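Local coordinates for protein isomaltodextranase (Arthrobacter globiformis, PDB 5AWO) that hydrolyses alpha-1,6-glucosidic linkages in polysaccharides such as dextran, removing successive isomaltose units from the non-reducing chain ends, at residues D316-S321 with W357-K362. Sequence-based numbering, arbitrary orientation. Where two conformers were deposited one is given.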
loop_
_atom_site.group_PDB
_atom_site.type_symbol
_atom_site.label_atom_id
_atom_site.label_comp_id
_atom_site.label_asym_id
_atom_site.label_seq_id
_atom_site.Cartn_x
_atom_site.Cartn_y
_atom_site.Cartn_z
ATOM N N ASP A 316 1.658 9.467 -2.036
ATOM C CA ASP A 316 1.029 10.563 -2.775
ATOM C C ASP A 316 1.699 10.803 -4.114
ATOM O O ASP A 316 2.012 9.820 -4.810
ATOM C CB ASP A 316 0.832 11.832 -1.925
ATOM C CG ASP A 316 -0.355 12.655 -2.389
ATOM O OD1 ASP A 316 -1.413 12.054 -2.674
ATOM O OD2 ASP A 316 -0.240 13.917 -2.389
ATOM N N PHE A 317 1.925 12.058 -4.501
ATOM C CA PHE A 317 2.305 12.388 -5.859
ATOM C C PHE A 317 3.729 12.868 -5.946
ATOM O O PHE A 317 4.198 13.576 -5.044
ATOM C CB PHE A 317 1.407 13.499 -6.411
ATOM C CG PHE A 317 -0.047 13.158 -6.363
ATOM C CD1 PHE A 317 -0.510 11.947 -6.862
ATOM C CD2 PHE A 317 -0.958 14.041 -5.838
ATOM C CE1 PHE A 317 -1.871 11.619 -6.797
ATOM C CE2 PHE A 317 -2.322 13.728 -5.798
ATOM C CZ PHE A 317 -2.772 12.508 -6.253
ATOM N N MET A 318 4.413 12.402 -6.985
ATOM C CA MET A 318 5.765 12.858 -7.309
ATOM C C MET A 318 5.684 14.088 -8.216
ATOM O O MET A 318 5.090 14.041 -9.293
ATOM C CB MET A 318 6.576 11.742 -7.969
ATOM C CG MET A 318 6.837 10.605 -7.019
ATOM S SD MET A 318 7.898 9.329 -7.693
ATOM C CE MET A 318 6.748 8.504 -8.782
ATOM N N ARG A 319 6.307 15.171 -7.754
ATOM C CA ARG A 319 6.308 16.447 -8.472
ATOM C C ARG A 319 7.800 16.782 -8.758
ATOM O O ARG A 319 8.480 17.500 -8.008
ATOM C CB ARG A 319 5.606 17.530 -7.677
ATOM C CG ARG A 319 4.147 17.213 -7.316
ATOM C CD ARG A 319 3.384 18.454 -6.832
ATOM N NE ARG A 319 3.269 19.367 -7.946
ATOM C CZ ARG A 319 3.132 20.685 -7.876
ATOM N NH1 ARG A 319 2.917 21.322 -6.730
ATOM N NH2 ARG A 319 3.169 21.366 -9.007
ATOM N N ALA A 320 8.339 16.131 -9.772
ATOM C CA ALA A 320 9.815 16.145 -9.954
ATOM C C ALA A 320 10.379 17.546 -10.076
ATOM O O ALA A 320 11.444 17.861 -9.519
ATOM C CB ALA A 320 10.218 15.324 -11.161
ATOM N N SER A 321 9.690 18.405 -10.811
ATOM C CA SER A 321 10.147 19.782 -11.082
ATOM C C SER A 321 10.135 20.674 -9.858
ATOM O O SER A 321 10.695 21.771 -9.868
ATOM C CB SER A 321 9.266 20.446 -12.137
ATOM O OG SER A 321 8.040 20.859 -11.567
ATOM N N TRP A 357 13.492 11.274 -17.166
ATOM C CA TRP A 357 14.410 10.234 -16.733
ATOM C C TRP A 357 14.192 9.712 -15.287
ATOM O O TRP A 357 14.473 8.562 -14.978
ATOM C CB TRP A 357 15.867 10.726 -16.900
ATOM C CG TRP A 357 16.154 11.918 -16.018
ATOM C CD1 TRP A 357 16.007 13.244 -16.340
ATOM C CD2 TRP A 357 16.593 11.885 -14.666
ATOM N NE1 TRP A 357 16.310 14.023 -15.269
ATOM C CE2 TRP A 357 16.665 13.220 -14.219
ATOM C CE3 TRP A 357 16.907 10.854 -13.772
ATOM C CZ2 TRP A 357 17.080 13.547 -12.935
ATOM C CZ3 TRP A 357 17.295 11.182 -12.487
ATOM C CH2 TRP A 357 17.381 12.536 -12.082
ATOM N N VAL A 358 13.690 10.577 -14.399
ATOM C CA VAL A 358 13.466 10.234 -12.978
ATOM C C VAL A 358 12.581 8.984 -12.869
ATOM O O VAL A 358 12.758 8.103 -12.009
ATOM C CB VAL A 358 12.746 11.425 -12.230
ATOM C CG1 VAL A 358 12.333 11.061 -10.792
ATOM C CG2 VAL A 358 13.647 12.672 -12.222
ATOM N N TYR A 359 11.626 8.931 -13.781
ATOM C CA TYR A 359 10.523 7.982 -13.718
ATOM C C TYR A 359 10.764 6.737 -14.574
ATOM O O TYR A 359 10.024 5.752 -14.458
ATOM C CB TYR A 359 9.271 8.684 -14.191
ATOM C CG TYR A 359 8.883 9.861 -13.339
ATOM C CD1 TYR A 359 8.744 9.725 -11.947
ATOM C CD2 TYR A 359 8.658 11.113 -13.883
ATOM C CE1 TYR A 359 8.359 10.784 -11.148
ATOM C CE2 TYR A 359 8.270 12.181 -13.090
ATOM C CZ TYR A 359 8.134 12.018 -11.722
ATOM O OH TYR A 359 7.731 13.078 -10.932
ATOM N N THR A 360 11.783 6.770 -15.428
ATOM C CA THR A 360 11.933 5.776 -16.497
ATOM C C THR A 360 13.245 4.985 -16.430
ATOM O O THR A 360 13.697 4.440 -17.448
ATOM C CB THR A 360 11.756 6.436 -17.871
ATOM O OG1 THR A 360 12.772 7.434 -18.058
ATOM C CG2 THR A 360 10.365 7.048 -17.988
ATOM N N ASN A 361 13.861 4.884 -15.258
ATOM C CA ASN A 361 15.001 3.985 -15.078
ATOM C C ASN A 361 14.462 2.554 -14.988
ATOM O O ASN A 361 13.783 2.184 -14.038
ATOM C CB ASN A 361 15.775 4.377 -13.817
ATOM C CG ASN A 361 16.937 3.459 -13.499
ATOM O OD1 ASN A 361 16.924 2.268 -13.778
ATOM N ND2 ASN A 361 17.931 4.003 -12.850
ATOM N N LYS A 362 14.738 1.768 -16.023
ATOM C CA LYS A 362 14.164 0.431 -16.136
ATOM C C LYS A 362 14.541 -0.462 -14.966
ATOM O O LYS A 362 13.723 -1.292 -14.544
ATOM C CB LYS A 362 14.546 -0.209 -17.484
ATOM C CG LYS A 362 13.847 0.442 -18.680
ATOM C CD LYS A 362 14.601 0.181 -19.993
ATOM C CE LYS A 362 14.132 1.073 -21.150
ATOM N NZ LYS A 362 14.790 2.414 -21.303
#
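Two loops of the (beta/alpha)8 barrel of this GH27 enzyme meet beside the neighbouring barrel strands 312-314 and 343-345; loop 316-321 follows the first strand, loop 357-362 comes after the second, and their contact illustrates how one long aromatic side chain can join neighbouring loops. Y359 supplies the reach: with CG anti to its own carbonyl carbon (chi1 -62°), the ring extends toward 316-321, bringing its OH within 3.4 Å of CB of M318, and the two side chains meet tip to tip. The sulfur lies in the ring plane, a Met-aromatic contact at the edge, with SD of M318 3.8 Å from CE1 of Y359. A bend at chi3 (-76°) turns the methyl toward the ring, so that CE of M318 sits 3.7 Å from the same CE1. A320 touches the phenol end, its CB 3.9 Å from CZ of Y359, and is brushed more loosely by CG2 of V358. The buried phenol oxygen is hydrogen-bonded to OD1 of D347, which also accepts the backbone N-H of A320; one carboxylate oxygen thus ties both loops together. An alanine in place of Y359 would probably loosen this junction, losing the sulfur contact and the phenol's bond to D347. M318 pairs by backbone hydrogen bonds with A344 and A346 and packs on M332 and M333 of helix 326-339, while Y359 rests against I345 of strand 343-345.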